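Local coordinates for CYTH domain-containing protein (Pyrococcus horikoshii, PDB 2DC4) that is of unassigned function but probably binds a triphosphate-containing substrate within its CYTH barrel, at residues M1-K6 and K138-V143; L107-F112 and I126-S131. All coordinates share one frame; numbering follows the deposited sequence.

Contact 1: M1-K6 and K138-V143; sequences MEIEVK and KIIWDV
I140 reaches from the helix segment K138-V143 to I3 and V5 on the strand segment M1-K6, with its two branches serving different partners. Its CD1, carried outward by an extended second torsion (chi2 176°), lies 3.8 Å from I3 CG2 and equally near I3 O. Its CG2 meets V5 CG2 at 3.6 Å, and in both pairs the side chains cross obliquely. Of the I3 side chain, CG2 makes the contact, while the longer branch leads away from the helix. V5 divides its methyls: with CG1 anti to the backbone N (chi1 -178°), CG2 is left to I140 while CG1 comes 4.2 Å from W141 CZ2, the two side chains crossing at about a right angle. No hydrogen bond spans the contact; the evidence is for apolar packing, with the segment axes 8.9 Å apart and inclined by 30°. E4 directs its CB the other way; with E2 and K6 it forms the ExExK pattern characteristic of CYTH proteins. Helix 133-146 thus covers the apolar face of barrel strand 2-8, whose backbone pairs with strands 69-76 and 121-128; I140 also touches V128, and I139 and V143 extend the cover to strand 110-117.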
# COMPACT_ATOMS: atom_id res chain seq x y z
N MET A 1 12.23 -16.65 -8.26
CA MET A 1 12.50 -16.11 -6.89
C MET A 1 13.71 -15.17 -6.91
O MET A 1 14.48 -15.14 -7.86
CB MET A 1 12.76 -17.25 -5.90
CG MET A 1 13.98 -18.11 -6.22
SD MET A 1 14.38 -19.28 -4.90
CE MET A 1 13.12 -20.52 -5.18
N GLU A 2 13.85 -14.41 -5.83
CA GLU A 2 14.94 -13.47 -5.68
C GLU A 2 16.20 -14.24 -5.29
O GLU A 2 16.19 -14.98 -4.31
CB GLU A 2 14.60 -12.46 -4.58
CG GLU A 2 15.58 -11.30 -4.41
CD GLU A 2 15.29 -10.46 -3.18
OE1 GLU A 2 14.11 -10.12 -2.96
OE2 GLU A 2 16.23 -10.14 -2.43
N ILE A 3 17.26 -14.08 -6.07
CA ILE A 3 18.53 -14.75 -5.79
C ILE A 3 19.62 -13.69 -5.69
O ILE A 3 19.84 -12.91 -6.62
CB ILE A 3 18.90 -15.76 -6.89
CG1 ILE A 3 17.84 -16.86 -6.97
CG2 ILE A 3 20.27 -16.37 -6.61
CD1 ILE A 3 17.70 -17.68 -5.69
N GLU A 4 20.30 -13.64 -4.55
CA GLU A 4 21.34 -12.65 -4.37
C GLU A 4 22.33 -12.99 -3.27
O GLU A 4 21.99 -13.66 -2.30
CB GLU A 4 20.70 -11.30 -4.07
CG GLU A 4 19.67 -11.34 -2.95
CD GLU A 4 19.16 -9.96 -2.58
OE1 GLU A 4 18.82 -9.19 -3.50
OE2 GLU A 4 19.10 -9.65 -1.37
N VAL A 5 23.56 -12.52 -3.44
CA VAL A 5 24.61 -12.73 -2.46
C VAL A 5 25.14 -11.35 -2.10
O VAL A 5 25.37 -10.51 -2.97
CB VAL A 5 25.75 -13.59 -3.02
CG1 VAL A 5 26.80 -13.83 -1.94
CG2 VAL A 5 25.20 -14.92 -3.51
N LYS A 6 25.32 -11.12 -0.81
CA LYS A 6 25.80 -9.84 -0.30
C LYS A 6 27.26 -9.96 0.12
O LYS A 6 27.66 -10.96 0.71
CB LYS A 6 24.96 -9.41 0.91
CG LYS A 6 25.30 -8.04 1.47
CD LYS A 6 24.50 -7.74 2.74
CE LYS A 6 23.00 -7.78 2.49
NZ LYS A 6 22.24 -7.51 3.74
N LYS A 138 25.46 -19.84 -9.47
CA LYS A 138 26.68 -20.10 -10.22
C LYS A 138 27.07 -18.85 -11.00
O LYS A 138 28.26 -18.52 -11.13
CB LYS A 138 26.49 -21.27 -11.18
CG LYS A 138 26.21 -22.61 -10.49
CD LYS A 138 26.05 -23.72 -11.52
CE LYS A 138 25.86 -25.07 -10.84
NZ LYS A 138 25.79 -26.18 -11.83
N ILE A 139 26.07 -18.15 -11.52
CA ILE A 139 26.33 -16.94 -12.28
C ILE A 139 26.85 -15.85 -11.35
O ILE A 139 27.80 -15.14 -11.67
CB ILE A 139 25.05 -16.43 -12.98
CG1 ILE A 139 24.63 -17.42 -14.07
CG2 ILE A 139 25.30 -15.05 -13.58
CD1 ILE A 139 23.32 -17.06 -14.74
N ILE A 140 26.21 -15.73 -10.19
CA ILE A 140 26.62 -14.73 -9.21
C ILE A 140 28.07 -14.95 -8.80
O ILE A 140 28.85 -14.01 -8.73
CB ILE A 140 25.72 -14.76 -7.96
CG1 ILE A 140 24.35 -14.17 -8.31
CG2 ILE A 140 26.38 -13.99 -6.81
CD1 ILE A 140 23.33 -14.24 -7.20
N TRP A 141 28.43 -16.21 -8.55
CA TRP A 141 29.81 -16.47 -8.15
C TRP A 141 30.84 -16.27 -9.26
O TRP A 141 31.98 -15.89 -8.98
CB TRP A 141 29.91 -17.86 -7.51
CG TRP A 141 29.49 -17.79 -6.08
CD1 TRP A 141 28.28 -18.16 -5.56
CD2 TRP A 141 30.21 -17.18 -5.01
NE1 TRP A 141 28.21 -17.80 -4.23
CE2 TRP A 141 29.38 -17.20 -3.87
CE3 TRP A 141 31.49 -16.60 -4.91
CZ2 TRP A 141 29.79 -16.66 -2.64
CZ3 TRP A 141 31.89 -16.07 -3.69
CH2 TRP A 141 31.04 -16.11 -2.57
N ASP A 142 30.47 -16.49 -10.52
CA ASP A 142 31.42 -16.25 -11.60
C ASP A 142 31.70 -14.75 -11.65
O ASP A 142 32.84 -14.32 -11.88
CB ASP A 142 30.86 -16.72 -12.95
CG ASP A 142 30.95 -18.22 -13.13
OD1 ASP A 142 31.93 -18.82 -12.64
OD2 ASP A 142 30.06 -18.80 -13.78
N VAL A 143 30.65 -13.96 -11.45
CA VAL A 143 30.78 -12.51 -11.45
C VAL A 143 31.58 -12.05 -10.23
O VAL A 143 32.47 -11.22 -10.34
CB VAL A 143 29.40 -11.82 -11.42
CG1 VAL A 143 29.57 -10.30 -11.32
CG2 VAL A 143 28.61 -12.19 -12.66

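Contact 2: L107-F112 and I126-S131; sequences LNNVTF and IEVITS
T111 and E127 form the hydrogen-bonded pair at the open end of the antiparallel beta hairpin made by strands 110-117 and 121-128 of the CYTH barrel. Backbone bonds fix the register. T111 N gives to E127 O at 2.8 Å, and E127 N returns a nearly straight bond to T111 O at 2.9 Å (174° at the hydrogen). Beyond them, I129 N reaches N109 O at 3.2 Å, a more bent bond (150°) that carries the pairing into the type II' turn L107-V110, where the chain arrives from strand 94-107. CA-H...O contacts fill the positions between, as V110 CA lies 3.3 Å from E127 O.

Within its own segment, T130 OG1 donates to I129 O at 2.6 Å from above the carbonyl plane. An alanine at T130 would probably leave the I129 carbonyl without this hydroxyl donor.

The apolar contacts gather on the face bearing V110, F112, I126 and V128, which helix 133-146 covers. V110 CG1 meets I126 CG2 at 3.8 Å and also lies over one face of the F112 ring, offset toward its rim, while L107 CB sits at the ring's edge in plane.

The N109 amide packs on V128. With CG set between the backbone N and the carbonyl carbon (chi1 62°), N109 runs beside V128, and ND2 lies 3.2 Å from V128 CG2, a tight van der Waals contact and not a hydrogen bond.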
# COMPACT_ATOMS: atom_id res chain seq x y z
N LEU A 107 24.42 -5.58 -15.82
CA LEU A 107 25.25 -6.35 -16.74
C LEU A 107 24.47 -7.61 -17.09
O LEU A 107 24.43 -8.57 -16.32
CB LEU A 107 26.58 -6.70 -16.08
CG LEU A 107 27.66 -7.29 -17.00
CD1 LEU A 107 28.02 -6.27 -18.07
CD2 LEU A 107 28.89 -7.65 -16.18
N ASN A 108 23.83 -7.60 -18.26
CA ASN A 108 23.03 -8.74 -18.69
C ASN A 108 21.94 -9.01 -17.65
O ASN A 108 21.18 -8.11 -17.28
CB ASN A 108 23.91 -9.97 -18.88
CG ASN A 108 25.03 -9.74 -19.88
OD1 ASN A 108 24.79 -9.25 -20.99
ND2 ASN A 108 26.25 -10.08 -19.50
N ASN A 109 21.86 -10.25 -17.18
CA ASN A 109 20.85 -10.63 -16.20
C ASN A 109 21.31 -10.43 -14.76
O ASN A 109 20.68 -10.90 -13.82
CB ASN A 109 20.45 -12.09 -16.42
CG ASN A 109 21.60 -13.04 -16.22
OD1 ASN A 109 22.75 -12.73 -16.56
ND2 ASN A 109 21.30 -14.21 -15.68
N VAL A 110 22.43 -9.73 -14.61
CA VAL A 110 22.98 -9.46 -13.28
C VAL A 110 22.82 -7.99 -12.91
O VAL A 110 23.03 -7.11 -13.74
CB VAL A 110 24.48 -9.83 -13.21
CG1 VAL A 110 25.09 -9.31 -11.90
CG2 VAL A 110 24.63 -11.34 -13.29
N THR A 111 22.46 -7.75 -11.66
CA THR A 111 22.31 -6.40 -11.16
C THR A 111 23.24 -6.23 -9.97
O THR A 111 23.30 -7.09 -9.09
CB THR A 111 20.86 -6.12 -10.70
OG1 THR A 111 19.97 -6.26 -11.81
CG2 THR A 111 20.74 -4.70 -10.13
N PHE A 112 24.00 -5.14 -9.98
CA PHE A 112 24.91 -4.84 -8.89
C PHE A 112 24.30 -3.71 -8.09
O PHE A 112 23.93 -2.68 -8.65
CB PHE A 112 26.27 -4.38 -9.43
CG PHE A 112 26.95 -5.37 -10.32
CD1 PHE A 112 26.75 -5.35 -11.69
CD2 PHE A 112 27.79 -6.34 -9.78
CE1 PHE A 112 27.37 -6.28 -12.52
CE2 PHE A 112 28.42 -7.28 -10.59
CZ PHE A 112 28.21 -7.25 -11.97
N ILE A 126 24.90 -8.75 -5.22
CA ILE A 126 24.95 -9.18 -6.61
C ILE A 126 23.68 -10.01 -6.78
O ILE A 126 23.51 -11.05 -6.13
CB ILE A 126 26.19 -10.04 -6.92
CG1 ILE A 126 27.46 -9.26 -6.59
CG2 ILE A 126 26.18 -10.44 -8.40
CD1 ILE A 126 28.76 -10.00 -6.96
N GLU A 127 22.80 -9.54 -7.65
CA GLU A 127 21.51 -10.17 -7.88
C GLU A 127 21.40 -10.72 -9.31
O GLU A 127 21.90 -10.14 -10.26
CB GLU A 127 20.42 -9.12 -7.65
CG GLU A 127 20.11 -8.92 -6.16
CD GLU A 127 18.99 -7.92 -6.01
OE1 GLU A 127 18.03 -7.99 -6.78
OE2 GLU A 127 19.08 -7.07 -5.13
N VAL A 128 20.72 -11.85 -9.46
CA VAL A 128 20.54 -12.42 -10.79
C VAL A 128 19.10 -12.85 -10.97
O VAL A 128 18.42 -13.19 -10.00
CB VAL A 128 21.47 -13.64 -11.01
CG1 VAL A 128 21.11 -14.75 -10.05
CG2 VAL A 128 21.38 -14.12 -12.45
N ILE A 129 18.63 -12.82 -12.21
CA ILE A 129 17.27 -13.24 -12.52
C ILE A 129 17.37 -14.61 -13.18
O ILE A 129 18.03 -14.76 -14.21
CB ILE A 129 16.59 -12.26 -13.50
CG1 ILE A 129 16.54 -10.86 -12.87
CG2 ILE A 129 15.19 -12.74 -13.84
CD1 ILE A 129 16.00 -9.79 -13.81
N THR A 130 16.74 -15.62 -12.58
CA THR A 130 16.79 -16.98 -13.13
C THR A 130 15.66 -17.85 -12.59
O THR A 130 15.17 -17.65 -11.48
CB THR A 130 18.14 -17.66 -12.79
OG1 THR A 130 19.21 -16.92 -13.40
CG2 THR A 130 18.17 -19.09 -13.30
N SER A 131 15.24 -18.82 -13.40
CA SER A 131 14.18 -19.74 -13.00
C SER A 131 14.78 -20.85 -12.17
O SER A 131 14.07 -21.53 -11.41
CB SER A 131 13.49 -20.33 -14.24
OG SER A 131 12.86 -19.32 -15.01

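From the N terminus, strand 2-8 opens the barrel, and its helix partner in contact 1 comes 132 residues later, so that contact closes a loop over most of the chain. Contact 2 closes a far shorter loop, the hairpin of strands 110-117 and 121-128, which lies wholly within the longer one. Strand 121-128 is followed directly by helix 133-146, which packs back on the first strand in contact 1 and covers the V110, F112 and V128 side of the hairpin in contact 2. The two centres are 7 Å apart: V5 O is probably hydrogen-bonded to I126 N at 2.9 Å. E4 OE1 and E127 OE2, 2.7 Å apart, are a close approach of like charges and no bond.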